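Peptidyl-prolyl cis-trans isomerase (PDB 5EX2) probably catalyses the cis-trans isomerisation of peptide bonds preceding proline, as a cyclophilin-type folding helper of the periplasm, and binds a magnesium ion. Local coordinates at residues G76-I79 with A80-L83; R179-D182 with R183-S187. All coordinates share one frame; numbering follows the deposited sequence.

Both interactions are local, a helix start and a turn, next to neighbouring strands of the cyclophilin barrel. Interaction 1 follows strand 73-76, where the chain enters the short helix 79-83; interaction 2 lies in the loop between strands 171-174 and 187-191. Strands 73-76 and 171-174 pair antiparallel, so the two contacts sit at opposite ends of this pair, their centres 23 Å apart and their nearest atoms about 12 Å apart. By comparison with relatives such as cyclophilin A, interaction 2 is the one that probably borders the substrate groove, where Phe180 meets the ring of Phe72. Neither interaction includes a magnesium ligand; the Phe180 side chain stays about 12 Å from a bound magnesium ion.

Interaction 1. Residues G76-I79 with A80-L83; sequences GGDI and AATL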
ATOM      1  N   GLY A  76       8.625   0.730 -11.265  1.00  8.95           N
ATOM      2  CA  GLY A  76      10.051   0.504 -11.090  1.00  9.65           C
ATOM      3  C   GLY A  76      10.331  -0.957 -10.823  1.00 10.28           C
ATOM      4  O   GLY A  76       9.487  -1.823 -11.071  1.00  9.90           O
ATOM      5  N   GLY A  77      11.524  -1.231 -10.325  1.00  9.08           N
ATOM      6  CA  GLY A  77      11.854  -2.559  -9.872  1.00  8.51           C
ATOM      7  C   GLY A  77      12.259  -3.579 -10.920  1.00  8.32           C
ATOM      8  O   GLY A  77      12.261  -4.773 -10.629  1.00 10.51           O
ATOM      9  N   ASP A  78      12.661  -3.137 -12.105  1.00  9.49           N
ATOM     10  CA  ASP A  78      13.128  -4.065 -13.126  1.00 11.71           C
ATOM     11  C   ASP A  78      14.593  -4.348 -12.860  1.00 12.33           C
ATOM     12  O   ASP A  78      15.475  -3.660 -13.374  1.00 12.44           O
ATOM     13  CB  ASP A  78      12.913  -3.489 -14.521  1.00 12.53           C
ATOM     14  CG  ASP A  78      13.262  -4.468 -15.622  1.00 17.39           C
ATOM     15  OD1 ASP A  78      13.654  -5.622 -15.316  1.00 18.27           O
ATOM     16  OD2 ASP A  78      13.144  -4.072 -16.799  1.00 17.52           O
ATOM     17  N   ILE A  79      14.835  -5.360 -12.042  1.00  9.48           N
ATOM     18  CA  ILE A  79      16.180  -5.657 -11.576  1.00 11.13           C
ATOM     19  C   ILE A  79      17.098  -6.022 -12.733  1.00 12.20           C
ATOM     20  O   ILE A  79      18.240  -5.547 -12.796  1.00 12.53           O
ATOM     21  CB  ILE A  79      16.145  -6.791 -10.533  1.00 12.38           C
ATOM     22  CG1 ILE A  79      15.459  -6.285  -9.267  1.00 12.43           C
ATOM     23  CG2 ILE A  79      17.553  -7.320 -10.238  1.00 11.97           C
ATOM     24  CD1 ILE A  79      15.164  -7.347  -8.276  1.00 14.73           C
ATOM     25  N   ALA A  80      16.620  -6.830 -13.672  1.00 11.43           N
ATOM     26  CA  ALA A  80      17.485  -7.276 -14.758  1.00 14.80           C
ATOM     27  C   ALA A  80      18.063  -6.105 -15.546  1.00 12.24           C
ATOM     28  O   ALA A  80      19.222  -6.135 -15.963  1.00 13.84           O
ATOM     29  CB  ALA A  80      16.721  -8.200 -15.687  1.00 13.40           C
ATOM     30  N   ALA A  81      17.270  -5.055 -15.714  1.00 11.97           N
ATOM     31  CA  ALA A  81      17.680  -3.932 -16.545  1.00 15.71           C
ATOM     32  C   ALA A  81      18.920  -3.220 -16.003  1.00 16.30           C
ATOM     33  O   ALA A  81      19.743  -2.724 -16.788  1.00 18.32           O
ATOM     34  CB  ALA A  81      16.544  -2.958 -16.692  1.00 18.42           C
ATOM     35  N   THR A  82      19.056  -3.142 -14.681  1.00 13.90           N
ATOM     36  CA  THR A  82      20.209  -2.447 -14.103  1.00 15.82           C
ATOM     37  C   THR A  82      21.247  -3.420 -13.497  1.00 13.99           C
ATOM     38  O   THR A  82      22.443  -3.117 -13.492  1.00 14.57           O
ATOM     39  CB  THR A  82      19.758  -1.406 -13.046  1.00 18.51           C
ATOM     40  OG1 THR A  82      18.777  -1.978 -12.187  1.00 18.66           O
ATOM     41  CG2 THR A  82      19.150  -0.186 -13.728  1.00 21.84           C
ATOM     42  N   LEU A  83      20.835  -4.621 -13.094  1.00 14.94           N
ATOM     43  CA  LEU A  83      21.803  -5.633 -12.662  1.00 13.75           C
ATOM     44  C   LEU A  83      22.695  -6.084 -13.833  1.00 14.51           C
ATOM     45  O   LEU A  83      23.877  -6.346 -13.649  1.00 15.95           O
ATOM     46  CB  LEU A  83      21.091  -6.841 -12.053  1.00 14.28           C
ATOM     47  CG  LEU A  83      21.979  -7.993 -11.588  1.00 16.65           C
ATOM     48  CD1 LEU A  83      22.925  -7.560 -10.470  1.00 18.75           C
ATOM     49  CD2 LEU A  83      21.123  -9.165 -11.142  1.00 19.07           C
TER
HETATM   50  O   HOH W   1      13.931  -7.966 -13.774  1.00 15.01           O
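Ile79 and Leu83 are joined by backbone and side chain alike at the start of a short helix. Among the backbone bonds, Leu83 N gives the shortest, reaching Ile79 O at 2.8 Å with a nearly straight N-H...O angle of 165°. The same oxygen also accepts Thr82 N at 3.2 Å, so one carbonyl holds two successive amides. One residue earlier, Asp78 O receives a weak, bent bond from Ala81 N at 3.3 Å. Asp78 itself is the centre of an inverse gamma turn, which swings the chain from strand 73-76 into the helix.

The charged group works through water. Asp78 OD1 accepts a hydrogen bond from water 1 at 2.8 Å, and that water in turn accepts from Ala80 N at 2.9 Å, bridging carboxylate and amide. With CG anti to the backbone N (chi1 -175°), the carboxylate swings beside its own carbonyl carbon and over the first helical residues, where OD2 rests against the methyl of Ala81, OD2 to CB 3.6 Å. A second carboxylate, that of Asp169, takes the hydrogen bond of Ile79 N.

The apolar part is small. The side chains of Ile79 and Leu83 run next to each other in the same direction, with the CG2 methyl of Ile79 4.0 Å from Leu83 CB. Leu59 and Pro87 also touch the Ile79 side chain, while Thr82 leans on Thr63 and Lys64 of strand 63-69.

Gly76 and Gly77 belong to the cyclophilin signature sequence, and Gly77 has the positive phi that lets the strand turn away. Two carboxylates thus serve amides at the amino end of the helix, one directly and one through water; the pairing probably stabilises the helix start and is likely to keep Asp78 ionised.

Interaction 2. Residues R179-D182 with R183-S187; sequences RFLD and RKYSS
Leu181 O is gripped by two successive amides: Lys184 N at 3.0 Å, with an N-H...O angle of 144°, and Tyr185 N in a weak bond at 3.2 Å. The Tyr185 ring brings its edge to the same oxygen, CD1 lying 3.5 Å from Leu181 O. Its CG stands anti to the carbonyl carbon (chi1 -68°), which carries the ring across the Leu181 side chain, whose CD2 methyl touches CE1 at 3.5 Å. Arg160 makes a cation-pi contact with this ring; an alanine in place of Tyr185 would probably open a gap beside the Leu181 methyl and leave Arg160 without its aromatic partner.

Arg179 NE holds Asp182 OD2 at 2.8 Å on the syn side in a salt bridge, while Asp182 OD1 accepts His151 N. Arg183 makes a salt bridge with Glu146. The extended Lys184 chain lies along the turn, CD 3.6 Å from Phe180 O.

Asp182 and Arg183, the latter at phi 69°, are the central pair of a type II beta turn following a 3-10 segment, in the loop that in cyclophilin A supplies the tryptophan, leucine and histidine of the active site.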
ATOM      1  N   ARG A 179      -9.142   2.437 -10.895  1.00  9.86           N
ATOM      2  CA  ARG A 179      -9.983   1.316 -10.487  1.00  8.68           C
ATOM      3  C   ARG A 179     -10.058   0.236 -11.544  1.00 11.96           C
ATOM      4  O   ARG A 179     -10.469  -0.886 -11.246  1.00 11.60           O
ATOM      5  CB  ARG A 179     -11.389   1.798 -10.122  1.00 11.79           C
ATOM      6  CG  ARG A 179     -11.405   2.885  -9.061  1.00 12.80           C
ATOM      7  CD  ARG A 179     -10.739   2.458  -7.741  1.00 12.49           C
ATOM      8  NE  ARG A 179     -11.605   1.564  -6.982  1.00 11.39           N
ATOM      9  CZ  ARG A 179     -12.637   1.971  -6.254  1.00 12.52           C
ATOM     10  NH1 ARG A 179     -12.930   3.264  -6.174  1.00 14.49           N
ATOM     11  NH2 ARG A 179     -13.380   1.090  -5.596  1.00 16.74           N
ATOM     12  N   PHE A 180      -9.641   0.564 -12.767  1.00  9.55           N
ATOM     13  CA  PHE A 180      -9.567  -0.429 -13.841  1.00 10.62           C
ATOM     14  C   PHE A 180      -8.500  -1.489 -13.560  1.00  9.85           C
ATOM     15  O   PHE A 180      -8.495  -2.530 -14.202  1.00 11.80           O
ATOM     16  CB  PHE A 180      -9.293   0.257 -15.185  1.00 10.50           C
ATOM     17  CG  PHE A 180      -8.182   1.255 -15.128  1.00 10.20           C
ATOM     18  CD1 PHE A 180      -8.436   2.581 -14.808  1.00 11.13           C
ATOM     19  CD2 PHE A 180      -6.884   0.867 -15.371  1.00 11.25           C
ATOM     20  CE1 PHE A 180      -7.405   3.498 -14.740  1.00 12.52           C
ATOM     21  CE2 PHE A 180      -5.853   1.774 -15.310  1.00 11.61           C
ATOM     22  CZ  PHE A 180      -6.120   3.099 -14.984  1.00 11.71           C
ATOM     23  N   LEU A 181      -7.625  -1.249 -12.578  1.00  9.84           N
ATOM     24  CA  LEU A 181      -6.662  -2.268 -12.155  1.00  9.32           C
ATOM     25  C   LEU A 181      -7.225  -3.248 -11.151  1.00  9.54           C
ATOM     26  O   LEU A 181      -6.651  -4.323 -10.935  1.00  9.43           O
ATOM     27  CB  LEU A 181      -5.439  -1.624 -11.524  1.00  9.60           C
ATOM     28  CG  LEU A 181      -4.656  -0.653 -12.392  1.00  8.91           C
ATOM     29  CD1 LEU A 181      -3.476  -0.143 -11.586  1.00 10.99           C
ATOM     30  CD2 LEU A 181      -4.189  -1.292 -13.687  1.00 11.84           C
ATOM     31  N   ASP A 182      -8.332  -2.870 -10.517  1.00  9.75           N
ATOM     32  CA  ASP A 182      -8.847  -3.641  -9.394  1.00 10.64           C
ATOM     33  C   ASP A 182      -9.245  -5.054  -9.823  1.00 10.53           C
ATOM     34  O   ASP A 182      -9.837  -5.257 -10.890  1.00 10.65           O
ATOM     35  CB  ASP A 182     -10.054  -2.942  -8.766  1.00 10.11           C
ATOM     36  CG  ASP A 182      -9.717  -1.601  -8.142  1.00  8.85           C
ATOM     37  OD1 ASP A 182      -8.538  -1.213  -8.112  1.00  9.54           O
ATOM     38  OD2 ASP A 182     -10.677  -0.957  -7.646  1.00 10.88           O
ATOM     39  N   ARG A 183      -8.873  -6.011  -8.977  1.00 12.28           N
ATOM     40  CA  ARG A 183      -9.115  -7.436  -9.173  1.00 10.81           C
ATOM     41  C   ARG A 183      -8.294  -8.013 -10.322  1.00 10.25           C
ATOM     42  O   ARG A 183      -8.461  -9.179 -10.664  1.00 11.58           O
ATOM     43  CB  ARG A 183     -10.601  -7.715  -9.384  1.00 10.39           C
ATOM     44  CG  ARG A 183     -11.473  -7.179  -8.260  1.00 13.41           C
ATOM     45  CD  ARG A 183     -12.943  -7.529  -8.450  1.00 16.21           C
ATOM     46  NE  ARG A 183     -13.149  -8.968  -8.367  1.00 20.20           N
ATOM     47  CZ  ARG A 183     -13.371  -9.781  -9.398  1.00 30.11           C
ATOM     48  NH1 ARG A 183     -13.435  -9.319 -10.645  1.00 34.42           N
ATOM     49  NH2 ARG A 183     -13.528 -11.075  -9.168  1.00 25.86           N
ATOM     50  N   LYS A 184      -7.348  -7.222 -10.843  1.00 10.10           N
ATOM     51  CA  LYS A 184      -6.501  -7.661 -11.945  1.00 11.24           C
ATOM     52  C   LYS A 184      -5.014  -7.553 -11.638  1.00 11.75           C
ATOM     53  O   LYS A 184      -4.209  -8.102 -12.377  1.00 12.11           O
ATOM     54  CB  LYS A 184      -6.817  -6.850 -13.200  1.00 12.62           C
ATOM     55  CG  LYS A 184      -8.222  -7.071 -13.707  1.00 16.66           C
ATOM     56  CD  LYS A 184      -8.596  -6.108 -14.820  1.00 19.97           C
ATOM     57  CE  LYS A 184      -9.968  -6.450 -15.380  1.00 28.89           C
ATOM     58  NZ  LYS A 184     -10.427  -5.471 -16.404  1.00 44.71           N
ATOM     59  N   TYR A 185      -4.647  -6.843 -10.580  1.00  9.81           N
ATOM     60  CA  TYR A 185      -3.244  -6.684 -10.200  1.00 10.15           C
ATOM     61  C   TYR A 185      -3.134  -6.904  -8.704  1.00  9.13           C
ATOM     62  O   TYR A 185      -4.070  -6.624  -7.951  1.00 10.43           O
ATOM     63  CB  TYR A 185      -2.702  -5.294 -10.566  1.00 11.41           C
ATOM     64  CG  TYR A 185      -2.610  -5.116 -12.048  1.00 11.15           C
ATOM     65  CD1 TYR A 185      -3.740  -4.856 -12.795  1.00 10.93           C
ATOM     66  CD2 TYR A 185      -1.399  -5.261 -12.717  1.00 12.74           C
ATOM     67  CE1 TYR A 185      -3.685  -4.732 -14.166  1.00 14.38           C
ATOM     68  CE2 TYR A 185      -1.326  -5.137 -14.101  1.00 16.07           C
ATOM     69  CZ  TYR A 185      -2.478  -4.873 -14.813  1.00 14.80           C
ATOM     70  OH  TYR A 185      -2.410  -4.752 -16.189  1.00 18.73           O
ATOM     71  N   SER A 186      -1.984  -7.396  -8.272  1.00 10.11           N
ATOM     72  CA  SER A 186      -1.777  -7.743  -6.876  1.00  9.71           C
ATOM     73  C   SER A 186      -1.312  -6.549  -6.060  1.00  8.00           C
ATOM     74  O   SER A 186      -0.129  -6.283  -5.955  1.00  8.83           O
ATOM     75  CB  SER A 186      -0.757  -8.878  -6.765  1.00 10.16           C
ATOM     76  OG  SER A 186      -1.120  -9.993  -7.553  1.00 11.35           O
ATOM     77  N   SER A 187      -2.246  -5.817  -5.477  1.00  8.23           N
ATOM     78  CA  SER A 187      -1.879  -4.745  -4.563  1.00  8.27           C
ATOM     79  C   SER A 187      -1.411  -5.348  -3.241  1.00  8.94           C
ATOM     80  O   SER A 187      -1.958  -6.336  -2.768  1.00 11.38           O
ATOM     81  CB  SER A 187      -3.051  -3.786  -4.361  1.00  9.23           C
ATOM     82  OG  SER A 187      -4.224  -4.505  -4.058  1.00 10.40           O
TER